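Local atomic coordinates of peroxiredoxin (Akkermansia muciniphila, PDB entry 6KHX), a protein that probably reduces hydrogen peroxide and organic hydroperoxides through reactive cysteine thiols, as a typical 2-Cys peroxiredoxin of the thioredoxin superfamily. Residues H10-N18 with S98-I109. Numbering follows the deposited sequence.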
ATOM      1  N   HIS B  10      29.055 -15.216  -4.874  1.00 30.08           N
ATOM      2  CA  HIS B  10      29.200 -16.647  -5.056  1.00 29.68           C
ATOM      3  C   HIS B  10      28.497 -17.091  -6.335  1.00 29.41           C
ATOM      4  O   HIS B  10      27.483 -16.523  -6.751  1.00 26.34           O
ATOM      5  CB  HIS B  10      28.616 -17.374  -3.842  1.00 29.32           C
ATOM      6  CG  HIS B  10      28.470 -18.853  -4.023  1.00 29.85           C
ATOM      7  ND1 HIS B  10      29.525 -19.731  -3.878  1.00 32.31           N
ATOM      8  CD2 HIS B  10      27.395 -19.607  -4.356  1.00 29.91           C
ATOM      9  CE1 HIS B  10      29.103 -20.963  -4.101  1.00 37.05           C
ATOM     10  NE2 HIS B  10      27.815 -20.916  -4.397  1.00 39.37           N
ATOM     11  N   PHE B  11      29.049 -18.115  -6.968  1.00 27.70           N
ATOM     12  CA  PHE B  11      28.352 -18.744  -8.075  1.00 29.01           C
ATOM     13  C   PHE B  11      28.773 -20.202  -8.134  1.00 31.64           C
ATOM     14  O   PHE B  11      29.695 -20.635  -7.444  1.00 29.00           O
ATOM     15  CB  PHE B  11      28.611 -18.023  -9.409  1.00 31.63           C
ATOM     16  CG  PHE B  11      30.065 -17.984  -9.836  1.00 28.64           C
ATOM     17  CD1 PHE B  11      30.651 -19.074 -10.474  1.00 30.20           C
ATOM     18  CD2 PHE B  11      30.821 -16.838  -9.663  1.00 27.24           C
ATOM     19  CE1 PHE B  11      31.973 -19.035 -10.884  1.00 29.27           C
ATOM     20  CE2 PHE B  11      32.144 -16.793 -10.075  1.00 30.60           C
ATOM     21  CZ  PHE B  11      32.721 -17.892 -10.685  1.00 28.56           C
ATOM     22  N   SER B  12      28.058 -20.962  -8.956  1.00 33.53           N
ATOM     23  CA  SER B  12      28.368 -22.373  -9.160  1.00 35.85           C
ATOM     24  C   SER B  12      27.784 -22.731 -10.518  1.00 36.13           C
ATOM     25  O   SER B  12      26.558 -22.731 -10.684  1.00 36.52           O
ATOM     26  CB  SER B  12      27.791 -23.240  -8.042  1.00 33.66           C
ATOM     27  OG  SER B  12      28.032 -24.618  -8.283  1.00 36.54           O
ATOM     28  N   ALA B  13      28.652 -22.964 -11.494  1.00 32.10           N
ATOM     29  CA  ALA B  13      28.209 -23.120 -12.866  1.00 34.27           C
ATOM     30  C   ALA B  13      29.055 -24.179 -13.557  1.00 35.71           C
ATOM     31  O   ALA B  13      30.072 -24.642 -13.036  1.00 34.98           O
ATOM     32  CB  ALA B  13      28.277 -21.790 -13.623  1.00 28.46           C
ATOM     33  N   ASN B  14      28.602 -24.573 -14.740  1.00 36.29           N
ATOM     34  CA  ASN B  14      29.416 -25.411 -15.599  1.00 34.32           C
ATOM     35  C   ASN B  14      30.605 -24.606 -16.106  1.00 37.29           C
ATOM     36  O   ASN B  14      30.517 -23.390 -16.319  1.00 30.49           O
ATOM     37  CB  ASN B  14      28.587 -25.916 -16.779  1.00 35.54           C
ATOM     38  CG  ASN B  14      27.421 -26.768 -16.341  1.00 32.98           C
ATOM     39  OD1 ASN B  14      27.533 -27.551 -15.402  1.00 34.51           O
ATOM     40  ND2 ASN B  14      26.285 -26.600 -17.004  1.00 31.25           N
ATOM     41  N   ALA B  15      31.721 -25.297 -16.317  1.00 37.41           N
ATOM     42  CA  ALA B  15      32.916 -24.641 -16.822  1.00 36.03           C
ATOM     43  C   ALA B  15      33.686 -25.619 -17.690  1.00 39.46           C
ATOM     44  O   ALA B  15      33.415 -26.821 -17.702  1.00 43.40           O
ATOM     45  CB  ALA B  15      33.798 -24.119 -15.683  1.00 29.83           C
ATOM     46  N   VAL B  16      34.635 -25.081 -18.445  1.00 36.72           N
ATOM     47  CA  VAL B  16      35.633 -25.874 -19.149  1.00 35.77           C
ATOM     48  C   VAL B  16      36.948 -25.675 -18.425  1.00 39.31           C
ATOM     49  O   VAL B  16      37.480 -24.560 -18.376  1.00 42.38           O
ATOM     50  CB  VAL B  16      35.740 -25.500 -20.631  1.00 40.71           C
ATOM     51  CG1 VAL B  16      36.520 -26.559 -21.380  1.00 44.38           C
ATOM     52  CG2 VAL B  16      34.356 -25.442 -21.226  1.00 36.84           C
ATOM     53  N   VAL B  17      37.440 -26.749 -17.817  1.00 42.64           N
ATOM     54  CA  VAL B  17      38.728 -26.772 -17.140  1.00 44.14           C
ATOM     55  C   VAL B  17      39.598 -27.783 -17.868  1.00 48.66           C
ATOM     56  O   VAL B  17      39.188 -28.936 -18.060  1.00 44.14           O
ATOM     57  CB  VAL B  17      38.588 -27.125 -15.646  1.00 43.01           C
ATOM     58  CG1 VAL B  17      39.938 -27.056 -14.960  1.00 41.52           C
ATOM     59  CG2 VAL B  17      37.606 -26.185 -14.964  1.00 38.16           C
ATOM     60  N   ASN B  18      40.780 -27.340 -18.296  1.00 48.96           N
ATOM     61  CA  ASN B  18      41.698 -28.170 -19.073  1.00 46.11           C
ATOM     62  C   ASN B  18      40.983 -28.817 -20.258  1.00 49.24           C
ATOM     63  O   ASN B  18      41.163 -30.000 -20.555  1.00 54.42           O
ATOM     64  CB  ASN B  18      42.366 -29.223 -18.183  1.00 50.49           C
ATOM     65  CG  ASN B  18      43.661 -29.757 -18.775  1.00 55.92           C
ATOM     66  OD1 ASN B  18      44.329 -29.083 -19.563  1.00 54.41           O
ATOM     67  ND2 ASN B  18      44.031 -30.970 -18.378  1.00 60.93           N
ATOM     68  N   SER B  98      43.808 -23.562 -20.993  1.00 45.36           N
ATOM     69  CA  SER B  98      43.637 -24.650 -20.039  1.00 42.76           C
ATOM     70  C   SER B  98      43.027 -24.238 -18.704  1.00 41.03           C
ATOM     71  O   SER B  98      42.565 -25.116 -17.969  1.00 43.57           O
ATOM     72  CB  SER B  98      44.986 -25.323 -19.759  1.00 41.73           C
ATOM     73  OG  SER B  98      45.900 -24.391 -19.205  1.00 44.45           O
ATOM     74  N   TYR B  99      43.037 -22.950 -18.359  1.00 36.09           N
ATOM     75  CA  TYR B  99      42.445 -22.497 -17.108  1.00 41.22           C
ATOM     76  C   TYR B  99      40.917 -22.541 -17.206  1.00 44.02           C
ATOM     77  O   TYR B  99      40.358 -22.679 -18.298  1.00 38.70           O
ATOM     78  CB  TYR B  99      42.952 -21.096 -16.762  1.00 40.18           C
ATOM     79  CG  TYR B  99      42.703 -20.061 -17.824  1.00 41.65           C
ATOM     80  CD1 TYR B  99      41.491 -19.386 -17.888  1.00 39.13           C
ATOM     81  CD2 TYR B  99      43.683 -19.747 -18.754  1.00 41.29           C
ATOM     82  CE1 TYR B  99      41.259 -18.434 -18.858  1.00 42.33           C
ATOM     83  CE2 TYR B  99      43.462 -18.794 -19.726  1.00 40.80           C
ATOM     84  CZ  TYR B  99      42.249 -18.145 -19.774  1.00 44.43           C
ATOM     85  OH  TYR B  99      42.025 -17.201 -20.741  1.00 45.78           O
ATOM     86  N   PRO B 100      40.208 -22.438 -16.077  1.00 40.51           N
ATOM     87  CA  PRO B 100      38.743 -22.577 -16.118  1.00 42.81           C
ATOM     88  C   PRO B 100      38.083 -21.443 -16.889  1.00 35.93           C
ATOM     89  O   PRO B 100      38.404 -20.267 -16.694  1.00 33.14           O
ATOM     90  CB  PRO B 100      38.338 -22.555 -14.640  1.00 37.93           C
ATOM     91  CG  PRO B 100      39.570 -22.921 -13.893  1.00 39.51           C
ATOM     92  CD  PRO B 100      40.696 -22.335 -14.691  1.00 39.35           C
ATOM     93  N   ILE B 101      37.159 -21.812 -17.772  1.00 33.15           N
ATOM     94  CA  ILE B 101      36.299 -20.865 -18.474  1.00 37.05           C
ATOM     95  C   ILE B 101      34.870 -21.174 -18.058  1.00 36.95           C
ATOM     96  O   ILE B 101      34.312 -22.207 -18.450  1.00 32.78           O
ATOM     97  CB  ILE B 101      36.462 -20.939 -19.995  1.00 35.36           C
ATOM     98  CG1 ILE B 101      37.952 -20.897 -20.365  1.00 39.11           C
ATOM     99  CG2 ILE B 101      35.676 -19.809 -20.649  1.00 33.05           C
ATOM    100  CD1 ILE B 101      38.235 -21.089 -21.847  1.00 35.50           C
ATOM    101  N   VAL B 102      34.287 -20.290 -17.245  1.00 35.41           N
ATOM    102  CA  VAL B 102      32.979 -20.513 -16.640  1.00 31.58           C
ATOM    103  C   VAL B 102      31.883 -20.173 -17.637  1.00 31.25           C
ATOM    104  O   VAL B 102      31.979 -19.191 -18.383  1.00 34.48           O
ATOM    105  CB  VAL B 102      32.842 -19.669 -15.359  1.00 31.47           C
ATOM    106  CG1 VAL B 102      31.451 -19.834 -14.742  1.00 27.97           C
ATOM    107  CG2 VAL B 102      33.922 -20.037 -14.378  1.00 29.85           C
ATOM    108  N   SER B 103      30.815 -20.962 -17.628  1.00 28.73           N
ATOM    109  CA  SER B 103      29.635 -20.684 -18.435  1.00 32.24           C
ATOM    110  C   SER B 103      28.589 -19.991 -17.562  1.00 32.39           C
ATOM    111  O   SER B 103      27.938 -20.637 -16.734  1.00 33.71           O
ATOM    112  CB  SER B 103      29.083 -21.972 -19.039  1.00 29.21           C
ATOM    113  OG  SER B 103      27.804 -21.756 -19.611  1.00 30.30           O
ATOM    114  N   ASP B 104      28.416 -18.682 -17.760  1.00 31.92           N
ATOM    115  CA  ASP B 104      27.377 -17.913 -17.068  1.00 27.72           C
ATOM    116  C   ASP B 104      26.077 -17.972 -17.870  1.00 27.23           C
ATOM    117  O   ASP B 104      25.532 -16.966 -18.324  1.00 26.69           O
ATOM    118  CB  ASP B 104      27.834 -16.472 -16.859  1.00 28.59           C
ATOM    119  CG  ASP B 104      26.819 -15.631 -16.082  1.00 29.89           C
ATOM    120  OD1 ASP B 104      25.960 -16.197 -15.373  1.00 28.95           O
ATOM    121  OD2 ASP B 104      26.870 -14.390 -16.197  1.00 31.67           O
ATOM    122  N   ILE B 105      25.576 -19.201 -18.012  1.00 29.14           N
ATOM    123  CA  ILE B 105      24.511 -19.477 -18.971  1.00 27.70           C
ATOM    124  C   ILE B 105      23.211 -18.773 -18.593  1.00 32.18           C
ATOM    125  O   ILE B 105      22.397 -18.458 -19.470  1.00 33.83           O
ATOM    126  CB  ILE B 105      24.322 -20.999 -19.100  1.00 33.87           C
ATOM    127  CG1 ILE B 105      23.487 -21.347 -20.334  1.00 27.82           C
ATOM    128  CG2 ILE B 105      23.700 -21.575 -17.835  1.00 27.38           C
ATOM    129  CD1 ILE B 105      23.723 -22.762 -20.831  1.00 31.36           C
ATOM    130  N   ASN B 106      22.995 -18.496 -17.305  1.00 30.90           N
ATOM    131  CA  ASN B 106      21.801 -17.796 -16.847  1.00 27.36           C
ATOM    132  C   ASN B 106      21.990 -16.290 -16.750  1.00 31.49           C
ATOM    133  O   ASN B 106      21.021 -15.579 -16.454  1.00 32.65           O
ATOM    134  CB  ASN B 106      21.367 -18.325 -15.477  1.00 31.63           C
ATOM    135  CG  ASN B 106      20.883 -19.751 -15.529  1.00 33.60           C
ATOM    136  OD1 ASN B 106      20.359 -20.206 -16.546  1.00 37.32           O
ATOM    137  ND2 ASN B 106      21.063 -20.473 -14.433  1.00 33.77           N
ATOM    138  N   LYS B 107      23.201 -15.791 -17.001  1.00 30.31           N
ATOM    139  CA  LYS B 107      23.570 -14.380 -16.901  1.00 32.54           C
ATOM    140  C   LYS B 107      23.518 -13.850 -15.472  1.00 31.77           C
ATOM    141  O   LYS B 107      23.632 -12.634 -15.268  1.00 33.22           O
ATOM    142  CB  LYS B 107      22.699 -13.492 -17.801  1.00 27.56           C
ATOM    143  CG  LYS B 107      22.582 -14.010 -19.217  1.00 27.87           C
ATOM    144  CD  LYS B 107      21.844 -13.038 -20.103  1.00 31.69           C
ATOM    145  CE  LYS B 107      21.563 -13.656 -21.451  1.00 29.25           C
ATOM    146  NZ  LYS B 107      22.804 -13.833 -22.252  1.00 26.20           N
ATOM    147  N   THR B 108      23.350 -14.721 -14.473  1.00 28.04           N
ATOM    148  CA  THR B 108      23.273 -14.246 -13.095  1.00 26.50           C
ATOM    149  C   THR B 108      24.639 -13.817 -12.560  1.00 28.16           C
ATOM    150  O   THR B 108      24.714 -12.895 -11.741  1.00 26.79           O
ATOM    151  CB  THR B 108      22.658 -15.323 -12.189  1.00 25.48           C
ATOM    152  OG1 THR B 108      23.414 -16.531 -12.286  1.00 23.91           O
ATOM    153  CG2 THR B 108      21.214 -15.613 -12.587  1.00 28.26           C
ATOM    154  N   ILE B 109      25.726 -14.466 -12.993  1.00 24.83           N
ATOM    155  CA  ILE B 109      27.053 -14.072 -12.528  1.00 25.26           C
ATOM    156  C   ILE B 109      27.400 -12.685 -13.051  1.00 27.61           C
ATOM    157  O   ILE B 109      27.852 -11.807 -12.302  1.00 28.58           O
ATOM    158  CB  ILE B 109      28.108 -15.106 -12.956  1.00 25.37           C
ATOM    159  CG1 ILE B 109      27.690 -16.512 -12.543  1.00 26.73           C
ATOM    160  CG2 ILE B 109      29.447 -14.774 -12.328  1.00 24.08           C
ATOM    161  CD1 ILE B 109      28.617 -17.583 -13.076  1.00 24.39           C
TER
HETATM  162  O   HOH W   1      26.692 -22.936 -16.353  1.00 32.13           O
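Phe11 and Ile109 make the tightly packed end of this contact. The CD1 methyl of Ile109 lies over one face of the Phe11 ring, 4.0 Å from its centroid, a CH-pi contact, while Ile109 CG2 touches the ring at Phe11 CD2. A branched, flexible isoleucine suits the place because it can offer two methyls to one ring. With chi1 of 60°, Phe11 holds CG between its backbone N and carbonyl carbon, and from there CE1 also comes within 4.0 Å of Val102 CG1. Ala13, small enough to fit between the two segments, sets its CB 3.9 Å from the same valine methyl.

Farther along, strands 13-17 and 101-103 pair antiparallel. Val16 and Ile101 form a hydrogen-bonded pair, each N-H meeting the other's carbonyl; Val16 N lies 2.9 Å from Ile101 O, and beta-branched residues suit such extended backbone. Ala15 and Val102 make the neighbouring non-hydrogen-bonded pair, their side chains on the face opposite Val16 and Ile101. Ser103 N donates to Asn14 O nearly straight (165°) and in the carbonyl plane. Beside it the direct pairing gives way to a water that accepts from Asn14 N and donates to Ser103 O.

The other end is looser and more open. Val17 CG2 rests on Pro100 CB at 3.7 Å, and beyond it exposed Asn18 is tied mainly through its backbone, Asn18 N to Ser98 O at 2.9 Å, a more bent bond (145°).

The pairing adds strand 13-17 to the thioredoxin-like sheet: strand 101-103 runs between it and parallel strand 68-74, whose Val71 and Cys73 touch Val102, while Phe25 of strand 24-25 packs on Ala15 and Val102, and helix 78-85 lays His81 against Val16 and Ile101.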